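Local coordinates for putative enoyl-CoA hydratase (Streptomyces avermitilis, PDB 3GKB), which is a putative enoyl-CoA hydratase of the crotonase-like family, probably acting on coenzyme A thioesters, with its own substrate not established, at residues 176-179 against 185-188; 181-184 against 188-191; 70-75 against 255-260; 35-40 against 82-87. All coordinates share one frame; numbering follows the deposited sequence.

Contact 1 of 4, residues 176-179 against 185-188; sequences DLFD and SYGW
The hydroxyl of Y186 is held at two points while its ring meets F178. OH is hydrogen-bonded to E170 OE1 of the same chain and to NE of R191 of a second subunit. These bonds fix the far end of the tyrosine at the subunit interface. One ring carbon back from the hydroxyl-bearing CZ, CE2 of Y186 lies 3.8 Å from CE1 of F178. The two ring planes are inclined at 54°, an oblique pair.

W188 takes a different approach to F178. The edge of its six-membered ring points toward the phenylalanine face in an offset edge-to-face pair. The two planes stand 76° apart, with 5.8 Å between the centroids of the F178 ring and the six-membered ring of W188. One carbon does the touching. W188 CZ3 sits 4.0 Å from CD2 of F178 and equally close to CG and CB, near the root of that ring. The indole gets there because its CG is swung anti to the backbone N (chi1 -161°), which brings the CZ3 edge of the indole to F178.

All three aromatic residues are buried. Helix 165-174 covers F178 and W188 through V171, and A122 and A126 of helix 120-127 pack on the indole. R191 of the second subunit also packs on F178. F178, Y186 and W188 thus form an aromatic cluster. It joins the short strand 178-179 to the C-terminal end of helix 180-186, in a crotonase-like fold at a contact between subunits.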
loop_
_atom_site.group_PDB
_atom_site.type_symbol
_atom_site.label_atom_id
_atom_site.label_comp_id
_atom_site.label_asym_id
_atom_site.label_seq_id
_atom_site.Cartn_x
_atom_site.Cartn_y
_atom_site.Cartn_z
ATOM N N ASP B 176 -10.188 2.728 17.056
ATOM C CA ASP B 176 -11.141 3.752 16.719
ATOM C C ASP B 176 -11.982 3.368 15.517
ATOM O O ASP B 176 -11.633 2.470 14.772
ATOM C CB ASP B 176 -10.423 5.065 16.486
ATOM C CG ASP B 176 -9.987 5.719 17.787
ATOM O OD1 ASP B 176 -10.768 5.662 18.783
ATOM O OD2 ASP B 176 -8.876 6.289 17.800
ATOM N N LEU B 177 -13.117 4.040 15.380
ATOM C CA LEU B 177 -13.995 3.836 14.243
ATOM C C LEU B 177 -13.483 4.736 13.135
ATOM O O LEU B 177 -13.479 5.986 13.282
ATOM C CB LEU B 177 -15.434 4.200 14.618
ATOM C CG LEU B 177 -16.463 3.886 13.534
ATOM C CD1 LEU B 177 -16.630 2.422 13.425
ATOM C CD2 LEU B 177 -17.817 4.614 13.853
ATOM N N PHE B 178 -12.975 4.111 12.076
ATOM C CA PHE B 178 -12.443 4.806 10.912
ATOM C C PHE B 178 -13.573 5.164 9.965
ATOM O O PHE B 178 -14.436 4.358 9.704
ATOM C CB PHE B 178 -11.407 3.927 10.194
ATOM C CG PHE B 178 -10.107 3.879 10.901
ATOM C CD1 PHE B 178 -8.990 4.540 10.383
ATOM C CD2 PHE B 178 -9.991 3.233 12.115
ATOM C CE1 PHE B 178 -7.795 4.526 11.061
ATOM C CE2 PHE B 178 -8.772 3.237 12.812
ATOM C CZ PHE B 178 -7.685 3.884 12.273
ATOM N N ASP B 179 -13.581 6.396 9.471
ATOM C CA ASP B 179 -14.572 6.755 8.472
ATOM C C ASP B 179 -14.205 6.178 7.106
ATOM O O ASP B 179 -13.107 5.670 6.893
ATOM C CB ASP B 179 -14.817 8.266 8.423
ATOM C CG ASP B 179 -13.608 9.073 8.005
ATOM O OD1 ASP B 179 -12.713 8.601 7.286
ATOM O OD2 ASP B 179 -13.553 10.250 8.423
ATOM N N SER B 185 -8.390 5.571 1.903
ATOM C CA SER B 185 -7.029 6.056 1.684
ATOM C C SER B 185 -5.982 5.050 2.222
ATOM O O SER B 185 -4.924 4.910 1.628
ATOM C CB SER B 185 -6.791 7.471 2.236
ATOM O OG SER B 185 -6.819 7.461 3.614
ATOM N N TYR B 186 -6.313 4.326 3.298
ATOM C CA TYR B 186 -5.457 3.266 3.856
ATOM C C TYR B 186 -5.432 2.005 2.975
ATOM O O TYR B 186 -4.467 1.258 3.001
ATOM C CB TYR B 186 -5.909 2.892 5.274
ATOM C CG TYR B 186 -5.408 3.797 6.403
ATOM C CD1 TYR B 186 -5.044 5.134 6.187
ATOM C CD2 TYR B 186 -5.315 3.310 7.688
ATOM C CE1 TYR B 186 -4.596 5.909 7.220
ATOM C CE2 TYR B 186 -4.870 4.084 8.719
ATOM C CZ TYR B 186 -4.503 5.392 8.483
ATOM O OH TYR B 186 -4.025 6.170 9.519
ATOM N N GLY B 187 -6.495 1.761 2.217
ATOM C CA GLY B 187 -6.603 0.595 1.379
ATOM C C GLY B 187 -7.356 -0.549 2.050
ATOM O O GLY B 187 -7.383 -1.654 1.510
ATOM N N TRP B 188 -7.984 -0.266 3.197
ATOM C CA TRP B 188 -8.805 -1.247 3.951
ATOM C C TRP B 188 -10.050 -1.624 3.148
ATOM O O TRP B 188 -10.508 -2.775 3.171
ATOM C CB TRP B 188 -9.210 -0.635 5.282
ATOM C CG TRP B 188 -9.663 -1.554 6.371
ATOM C CD1 TRP B 188 -9.852 -2.912 6.308
ATOM C CD2 TRP B 188 -10.008 -1.167 7.699
ATOM N NE1 TRP B 188 -10.277 -3.384 7.531
ATOM C CE2 TRP B 188 -10.360 -2.334 8.406
ATOM C CE3 TRP B 188 -10.012 0.052 8.377
ATOM C CZ2 TRP B 188 -10.726 -2.313 9.752
ATOM C CZ3 TRP B 188 -10.388 0.070 9.717
ATOM C CH2 TRP B 188 -10.753 -1.099 10.376
#

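Contact 2 of 4, residues 181-184 against 188-191; sequences ETAA and WINR
I189 folds back onto the helix turn formed by A183 and A184. From CB, the longer branch leaves through CG1, which lies between the backbone N and the carbonyl carbon (chi1 63°). This torsion carries I189 CG1 to the helix, 3.7 Å from the backbone N of A184. I189 CG1 also meets both alanine methyls, at 4.0 Å from A184 CB and 4.1 Å from A183 CB. I189 CD1 continues the branch in an extended line (chi2 179°) and ends 4.1 Å from A183 CB. The isoleucine therefore lies along the alanines and does not merely touch them with its tip. L140, A131 and A133 of the neighbouring strands also pack on it, as does V125 of helix 120-127.

On the other flank of A183, its CB lies 4.2 Å from CE3 of the W188 indole. The backbone of W188 supplies the one hydrogen bond across the contact. Its N donates to A183 O over 2.9 Å, bent to 135° at the hydrogen. This bond, with G187 N to A184 O, makes the Schellman motif that ends helix 180-186, with G187 at C-prime.

Further along, A184 CB comes 4.1 Å from R191 CA. The R191 NE hydrogen-bonds Y186 OH of the third subunit, and NH2 forms a salt bridge with E170 of that subunit. The contact is thus apolar except for one backbone bond. The small alanine methyls are consistent with so close a return of the chain onto its own helix, while the polar group of R191 serves the trimer interface.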
loop_
_atom_site.group_PDB
_atom_site.type_symbol
_atom_site.label_atom_id
_atom_site.label_comp_id
_atom_site.label_asym_id
_atom_site.label_seq_id
_atom_site.Cartn_x
_atom_site.Cartn_y
_atom_site.Cartn_z
ATOM N N GLU B 181 -13.594 7.503 4.149
ATOM C CA GLU B 181 -12.527 8.161 3.405
ATOM C C GLU B 181 -11.145 7.754 3.904
ATOM O O GLU B 181 -10.239 7.561 3.103
ATOM C CB GLU B 181 -12.663 9.695 3.423
ATOM N N THR B 182 -10.992 7.643 5.216
ATOM C CA THR B 182 -9.744 7.167 5.810
ATOM C C THR B 182 -9.504 5.692 5.504
ATOM O O THR B 182 -8.395 5.296 5.136
ATOM C CB THR B 182 -9.660 7.445 7.335
ATOM O OG1 THR B 182 -9.995 8.815 7.586
ATOM C CG2 THR B 182 -8.254 7.156 7.844
ATOM N N ALA B 183 -10.543 4.875 5.630
ATOM C CA ALA B 183 -10.423 3.448 5.335
ATOM C C ALA B 183 -9.983 3.238 3.879
ATOM O O ALA B 183 -9.112 2.419 3.597
ATOM C CB ALA B 183 -11.747 2.715 5.639
ATOM N N ALA B 184 -10.597 3.976 2.947
ATOM C CA ALA B 184 -10.180 3.917 1.537
ATOM C C ALA B 184 -8.762 4.442 1.310
ATOM O O ALA B 184 -7.981 3.810 0.595
ATOM C CB ALA B 184 -11.178 4.672 0.622
ATOM N N TRP B 188 -7.984 -0.266 3.197
ATOM C CA TRP B 188 -8.805 -1.247 3.951
ATOM C C TRP B 188 -10.050 -1.624 3.148
ATOM O O TRP B 188 -10.508 -2.775 3.171
ATOM C CB TRP B 188 -9.210 -0.635 5.282
ATOM C CG TRP B 188 -9.663 -1.554 6.371
ATOM C CD1 TRP B 188 -9.852 -2.912 6.308
ATOM C CD2 TRP B 188 -10.008 -1.167 7.699
ATOM N NE1 TRP B 188 -10.277 -3.384 7.531
ATOM C CE2 TRP B 188 -10.360 -2.334 8.406
ATOM C CE3 TRP B 188 -10.012 0.052 8.377
ATOM C CZ2 TRP B 188 -10.726 -2.313 9.752
ATOM C CZ3 TRP B 188 -10.388 0.070 9.717
ATOM C CH2 TRP B 188 -10.753 -1.099 10.376
ATOM N N ILE B 189 -10.575 -0.651 2.420
ATOM C CA ILE B 189 -11.636 -0.890 1.440
ATOM C C ILE B 189 -11.224 -0.304 0.098
ATOM O O ILE B 189 -10.238 0.442 0.001
ATOM C CB ILE B 189 -12.985 -0.260 1.873
ATOM C CG1 ILE B 189 -12.854 1.270 1.958
ATOM C CG2 ILE B 189 -13.451 -0.863 3.174
ATOM C CD1 ILE B 189 -14.141 2.000 2.366
ATOM N N ASN B 190 -11.989 -0.586 -0.952
ATOM C CA ASN B 190 -11.595 -0.156 -2.285
ATOM C C ASN B 190 -11.855 1.331 -2.514
ATOM O O ASN B 190 -10.999 2.045 -3.065
ATOM C CB ASN B 190 -12.312 -0.962 -3.380
ATOM C CG ASN B 190 -11.870 -2.406 -3.419
ATOM O OD1 ASN B 190 -11.995 -3.130 -2.434
ATOM N ND2 ASN B 190 -11.355 -2.840 -4.574
ATOM N N ARG B 191 -13.024 1.800 -2.099
ATOM C CA ARG B 191 -13.454 3.168 -2.422
ATOM C C ARG B 191 -14.532 3.645 -1.487
ATOM O O ARG B 191 -15.354 2.853 -1.071
ATOM C CB ARG B 191 -13.960 3.249 -3.868
ATOM C CG ARG B 191 -13.842 4.647 -4.508
ATOM C CD ARG B 191 -12.496 4.763 -5.194
ATOM N NE ARG B 191 -12.410 3.851 -6.331
ATOM C CZ ARG B 191 -12.939 4.047 -7.529
ATOM N NH1 ARG B 191 -13.578 5.183 -7.839
ATOM N NH2 ARG B 191 -12.803 3.105 -8.446
#

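Contact 3 of 4, residues 70-75 against 255-260; sequences VDMRIG and GGLKDG
L257 meets the tip of a type I beta turn, D71 to I74, from the last turn of helix 248-258. Its isobutyl group sits between M72 and R73. L257 CD1 lies 4.1 Å from CB of M72 and 3.8 Å from CG of R73. L257 CD2 faces the other end of the arginine, over one face of the guanidinium and offset toward its rim, with NH1 of R73 3.9 Å away. R73 is extended from CG to NE, so its chain runs past the leucine and brings the flat group over CD2. A serine in place of L257 lacks both methyls, and the arginine chain would probably be freer to swing.

The second shell holds the turn in shape. D71 OD1 accepts a hydrogen bond from the backbone N of R73 at 3.0 Å, an Asx turn, and the donor comes from above the carboxylate plane. I74 N returns to D71 O across the beta turn. Q262 also binds here, through OE1 to the M72 N and through NE2 to D71 OD1. The helix closes in a Schellman motif, with G260 at C-prime, its N bonded to L257 O, and A261 N bonded to G256 O. In crotonases the loop after strand 55-60 generally carries part of the oxyanion hole, so the turn probably lies near the active site.

M72 bends at chi3 (78°) and lays its methyl on the helix backbone. There M72 CE is 4.0 Å from L257 N and 4.1 Å from CA of G256, where a side-chain CB would clash with that methyl.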
loop_
_atom_site.group_PDB
_atom_site.type_symbol
_atom_site.label_atom_id
_atom_site.label_comp_id
_atom_site.label_asym_id
_atom_site.label_seq_id
_atom_site.Cartn_x
_atom_site.Cartn_y
_atom_site.Cartn_z
ATOM N N VAL B 70 -18.999 -9.914 16.568
ATOM C CA VAL B 70 -19.416 -11.240 17.002
ATOM C C VAL B 70 -20.195 -11.146 18.315
ATOM O O VAL B 70 -19.872 -10.355 19.190
ATOM C CB VAL B 70 -18.188 -12.174 17.137
ATOM C CG1 VAL B 70 -18.576 -13.495 17.799
ATOM C CG2 VAL B 70 -17.572 -12.434 15.745
ATOM N N ASP B 71 -21.219 -11.968 18.417
ATOM C CA ASP B 71 -22.087 -12.029 19.578
ATOM C C ASP B 71 -21.245 -12.213 20.836
ATOM O O ASP B 71 -20.471 -13.159 20.977
ATOM C CB ASP B 71 -23.068 -13.187 19.387
ATOM C CG ASP B 71 -24.020 -13.369 20.573
ATOM O OD1 ASP B 71 -24.064 -12.478 21.465
ATOM O OD2 ASP B 71 -24.694 -14.437 20.592
ATOM N N MET B 72 -21.389 -11.283 21.758
ATOM C CA MET B 72 -20.575 -11.299 22.976
ATOM C C MET B 72 -20.994 -12.447 23.929
ATOM O O MET B 72 -20.279 -12.760 24.874
ATOM C CB MET B 72 -20.688 -9.939 23.664
ATOM C CG MET B 72 -19.856 -8.793 22.962
ATOM S SD MET B 72 -20.391 -7.085 23.435
ATOM C CE MET B 72 -19.652 -6.892 25.003
ATOM N N ARG B 73 -22.165 -13.019 23.685
ATOM C CA ARG B 73 -22.647 -14.184 24.427
ATOM C C ARG B 73 -22.363 -15.510 23.724
ATOM O O ARG B 73 -22.853 -16.563 24.170
ATOM C CB ARG B 73 -24.147 -14.073 24.653
ATOM C CG ARG B 73 -24.576 -12.825 25.381
ATOM C CD ARG B 73 -25.910 -13.071 26.019
ATOM N NE ARG B 73 -26.169 -12.114 27.067
ATOM C CZ ARG B 73 -26.810 -10.974 26.897
ATOM N NH1 ARG B 73 -27.253 -10.619 25.691
ATOM N NH2 ARG B 73 -26.991 -10.171 27.943
ATOM N N ILE B 74 -21.570 -15.486 22.651
ATOM C CA ILE B 74 -21.344 -16.700 21.864
ATOM C C ILE B 74 -20.652 -17.824 22.673
ATOM O O ILE B 74 -20.782 -18.987 22.340
ATOM C CB ILE B 74 -20.572 -16.391 20.539
ATOM C CG1 ILE B 74 -20.831 -17.506 19.524
ATOM C CG2 ILE B 74 -19.086 -16.121 20.797
ATOM C CD1 ILE B 74 -20.451 -17.149 18.127
ATOM N N GLY B 75 -19.942 -17.462 23.735
ATOM C CA GLY B 75 -19.221 -18.433 24.544
ATOM C C GLY B 75 -20.069 -19.068 25.613
ATOM O O GLY B 75 -19.588 -19.953 26.326
ATOM N N GLY B 255 -19.128 -6.640 31.423
ATOM C CA GLY B 255 -19.395 -5.233 31.722
ATOM C C GLY B 255 -20.033 -4.512 30.556
ATOM O O GLY B 255 -20.968 -3.728 30.737
ATOM N N GLY B 256 -19.553 -4.813 29.352
ATOM C CA GLY B 256 -20.106 -4.251 28.137
ATOM C C GLY B 256 -21.572 -4.581 27.957
ATOM O O GLY B 256 -22.355 -3.712 27.643
ATOM N N LEU B 257 -21.922 -5.861 28.131
ATOM C CA LEU B 257 -23.305 -6.324 27.997
ATOM C C LEU B 257 -24.197 -5.635 29.033
ATOM O O LEU B 257 -25.245 -5.132 28.677
ATOM C CB LEU B 257 -23.400 -7.848 28.117
ATOM C CG LEU B 257 -22.931 -8.631 26.881
ATOM C CD1 LEU B 257 -22.703 -10.081 27.184
ATOM C CD2 LEU B 257 -23.943 -8.466 25.741
ATOM N N LYS B 258 -23.719 -5.538 30.275
ATOM C CA LYS B 258 -24.445 -4.876 31.343
ATOM C C LYS B 258 -24.721 -3.409 31.029
ATOM O O LYS B 258 -25.761 -2.867 31.408
ATOM C CB LYS B 258 -23.653 -5.003 32.653
ATOM C CG LYS B 258 -24.347 -4.392 33.849
ATOM C CD LYS B 258 -23.485 -4.472 35.100
ATOM C CE LYS B 258 -24.023 -3.584 36.223
ATOM N NZ LYS B 258 -22.935 -2.969 37.029
ATOM N N ASP B 259 -23.796 -2.770 30.318
ATOM C CA ASP B 259 -23.887 -1.353 30.024
ATOM C C ASP B 259 -24.529 -1.027 28.664
ATOM O O ASP B 259 -24.545 0.132 28.256
ATOM C CB ASP B 259 -22.491 -0.711 30.133
ATOM C CG ASP B 259 -22.013 -0.588 31.572
ATOM O OD1 ASP B 259 -22.760 -0.984 32.508
ATOM O OD2 ASP B 259 -20.893 -0.076 31.777
ATOM N N GLY B 260 -25.067 -2.033 27.979
ATOM C CA GLY B 260 -25.824 -1.793 26.766
ATOM C C GLY B 260 -25.212 -2.209 25.447
ATOM O O GLY B 260 -25.763 -1.860 24.398
#

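Contact 4 of 4, residues 35-40 against 82-87; sequences TMMREL and QELAAS
L84 projects from helix 78-87 toward helix 34-48 and splits its two methyls between neighbouring residues. CD1 goes to M37 and CD2 goes to R38. The leucine and the methionine cross at a slant. L84 CD1 rests 3.8 Å from CB of M37, at the root of that side chain. The methionine then bends at chi3 (72°) and turns its methyl back beside the same leucine carbon, with M37 CE 4.2 Å from L84 CD1. One leucine methyl is thus met by both ends of the methionine.

The other methyl lies against the backbone of the helix. L84 CD2 is 4.0 Å from R38 N and about as far from its CA, with CB of R38 at 4.1 Å. CG of R38 is anti to the backbone N (chi1 179°), which carries the rest of the chain off from L84 and leaves CB as the touching carbon. The leucine thus fits against the helix at M37 and R38, where the CA atoms of R38 and L84 come to 7.0 Å.

Other residues complete the surroundings of L84. A34 and R41 of helix 34-48 pack on it, and V94 of a nearby loop does too. Exchanging L84 for a glycine would probably open a gap between the two helices and leave M37 CE without its leucine neighbour.

No hydrogen bond or salt bridge crosses between the two segments. Their attachment is apolar packing centred on one leucine, so the two helices are joined here by the fit of shapes and the burial of carbon, without directional bonds.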
loop_
_atom_site.group_PDB
_atom_site.type_symbol
_atom_site.label_atom_id
_atom_site.label_comp_id
_atom_site.label_asym_id
_atom_site.label_seq_id
_atom_site.Cartn_x
_atom_site.Cartn_y
_atom_site.Cartn_z
ATOM N N THR B 35 -25.725 -18.834 14.831
ATOM C CA THR B 35 -26.697 -19.103 13.793
ATOM C C THR B 35 -26.304 -18.434 12.479
ATOM O O THR B 35 -26.311 -19.078 11.439
ATOM C CB THR B 35 -28.147 -18.739 14.222
ATOM O OG1 THR B 35 -28.501 -19.522 15.377
ATOM C CG2 THR B 35 -29.120 -19.048 13.093
ATOM N N MET B 36 -25.914 -17.162 12.521
ATOM C CA MET B 36 -25.475 -16.500 11.282
ATOM C C MET B 36 -24.245 -17.179 10.668
ATOM O O MET B 36 -24.163 -17.323 9.448
ATOM C CB MET B 36 -25.185 -15.000 11.477
ATOM C CG MET B 36 -24.904 -14.248 10.145
ATOM S SD MET B 36 -24.346 -12.498 10.289
ATOM C CE MET B 36 -25.903 -11.705 10.825
ATOM N N MET B 37 -23.295 -17.558 11.504
ATOM C CA MET B 37 -22.075 -18.220 11.047
ATOM C C MET B 37 -22.425 -19.507 10.276
ATOM O O MET B 37 -21.845 -19.807 9.234
ATOM C CB MET B 37 -21.157 -18.519 12.244
ATOM C CG MET B 37 -20.513 -17.282 12.887
ATOM S SD MET B 37 -19.630 -17.471 14.461
ATOM C CE MET B 37 -18.180 -18.336 13.897
ATOM N N ARG B 38 -23.397 -20.257 10.796
ATOM C CA ARG B 38 -23.815 -21.499 10.149
ATOM C C ARG B 38 -24.569 -21.211 8.852
ATOM O O ARG B 38 -24.342 -21.886 7.838
ATOM C CB ARG B 38 -24.664 -22.324 11.139
ATOM C CG ARG B 38 -25.200 -23.612 10.619
ATOM C CD ARG B 38 -25.698 -24.460 11.804
ATOM N NE ARG B 38 -26.924 -23.940 12.414
ATOM C CZ ARG B 38 -27.023 -23.213 13.536
ATOM N NH1 ARG B 38 -25.954 -22.856 14.258
ATOM N NH2 ARG B 38 -28.231 -22.840 13.950
ATOM N N GLU B 39 -25.433 -20.195 8.871
ATOM C CA GLU B 39 -26.243 -19.864 7.700
ATOM C C GLU B 39 -25.365 -19.295 6.576
ATOM O O GLU B 39 -25.597 -19.596 5.408
ATOM C CB GLU B 39 -27.397 -18.907 8.045
ATOM C CG GLU B 39 -28.485 -19.548 8.901
ATOM C CD GLU B 39 -29.667 -18.645 9.167
ATOM O OE1 GLU B 39 -29.583 -17.411 8.963
ATOM O OE2 GLU B 39 -30.706 -19.181 9.619
ATOM N N LEU B 40 -24.376 -18.472 6.932
ATOM C CA LEU B 40 -23.406 -17.982 5.954
ATOM C C LEU B 40 -22.664 -19.141 5.273
ATOM O O LEU B 40 -22.480 -19.154 4.042
ATOM C CB LEU B 40 -22.381 -17.044 6.621
ATOM C CG LEU B 40 -22.849 -15.625 6.859
ATOM C CD1 LEU B 40 -21.934 -14.943 7.876
ATOM C CD2 LEU B 40 -22.878 -14.835 5.510
ATOM N N GLN B 82 -18.818 -25.386 19.309
ATOM C CA GLN B 82 -18.055 -26.620 19.062
ATOM C C GLN B 82 -18.405 -27.276 17.704
ATOM O O GLN B 82 -17.525 -27.794 17.023
ATOM C CB GLN B 82 -18.235 -27.627 20.211
ATOM N N GLU B 83 -19.671 -27.228 17.309
ATOM C CA GLU B 83 -20.116 -27.799 16.036
ATOM C C GLU B 83 -19.549 -27.044 14.827
ATOM O O GLU B 83 -19.129 -27.665 13.842
ATOM C CB GLU B 83 -21.651 -27.831 15.981
ATOM N N LEU B 84 -19.537 -25.712 14.906
ATOM C CA LEU B 84 -18.902 -24.860 13.890
ATOM C C LEU B 84 -17.399 -25.107 13.842
ATOM O O LEU B 84 -16.835 -25.222 12.772
ATOM C CB LEU B 84 -19.152 -23.368 14.186
ATOM C CG LEU B 84 -20.570 -22.860 13.900
ATOM C CD1 LEU B 84 -20.847 -21.511 14.551
ATOM C CD2 LEU B 84 -20.798 -22.777 12.393
ATOM N N ALA B 85 -16.762 -25.189 15.006
ATOM C CA ALA B 85 -15.300 -25.323 15.065
ATOM C C ALA B 85 -14.839 -26.631 14.450
ATOM O O ALA B 85 -13.706 -26.715 13.977
ATOM C CB ALA B 85 -14.786 -25.195 16.494
ATOM N N ALA B 86 -15.731 -27.628 14.435
ATOM C CA ALA B 86 -15.452 -28.965 13.896
ATOM C C ALA B 86 -15.455 -29.014 12.382
ATOM O O ALA B 86 -14.777 -29.851 11.800
ATOM C CB ALA B 86 -16.462 -30.000 14.474
ATOM N N SER B 87 -16.199 -28.108 11.749
ATOM C CA SER B 87 -16.231 -27.963 10.298
ATOM C C SER B 87 -15.248 -26.921 9.746
ATOM O O SER B 87 -15.137 -26.754 8.535
ATOM C CB SER B 87 -17.656 -27.608 9.848
ATOM O OG SER B 87 -18.504 -28.748 9.921
#

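How the contacts relate
From the N terminus, helix 34-48 comes first, and contact 4 closes a loop of about 40 residues by bringing helix 78-87 back to it. Before that loop ends, the chain passes 70-75, which contact 3 joins to helix 248-258 some 180 residues later. Contacts 3 and 4 therefore cross, and they also touch, with I74 CD1 3.8 Å from M37 SD. Contacts 1 and 2 are local closures nested inside contact 3, sharing W188. Contact 1 ties strand 178-179 to the end of helix 180-186, and contact 2 ties that helix to the run into strand 191-193. Both lie near the trimer interface, across the chain's centre from contact 4.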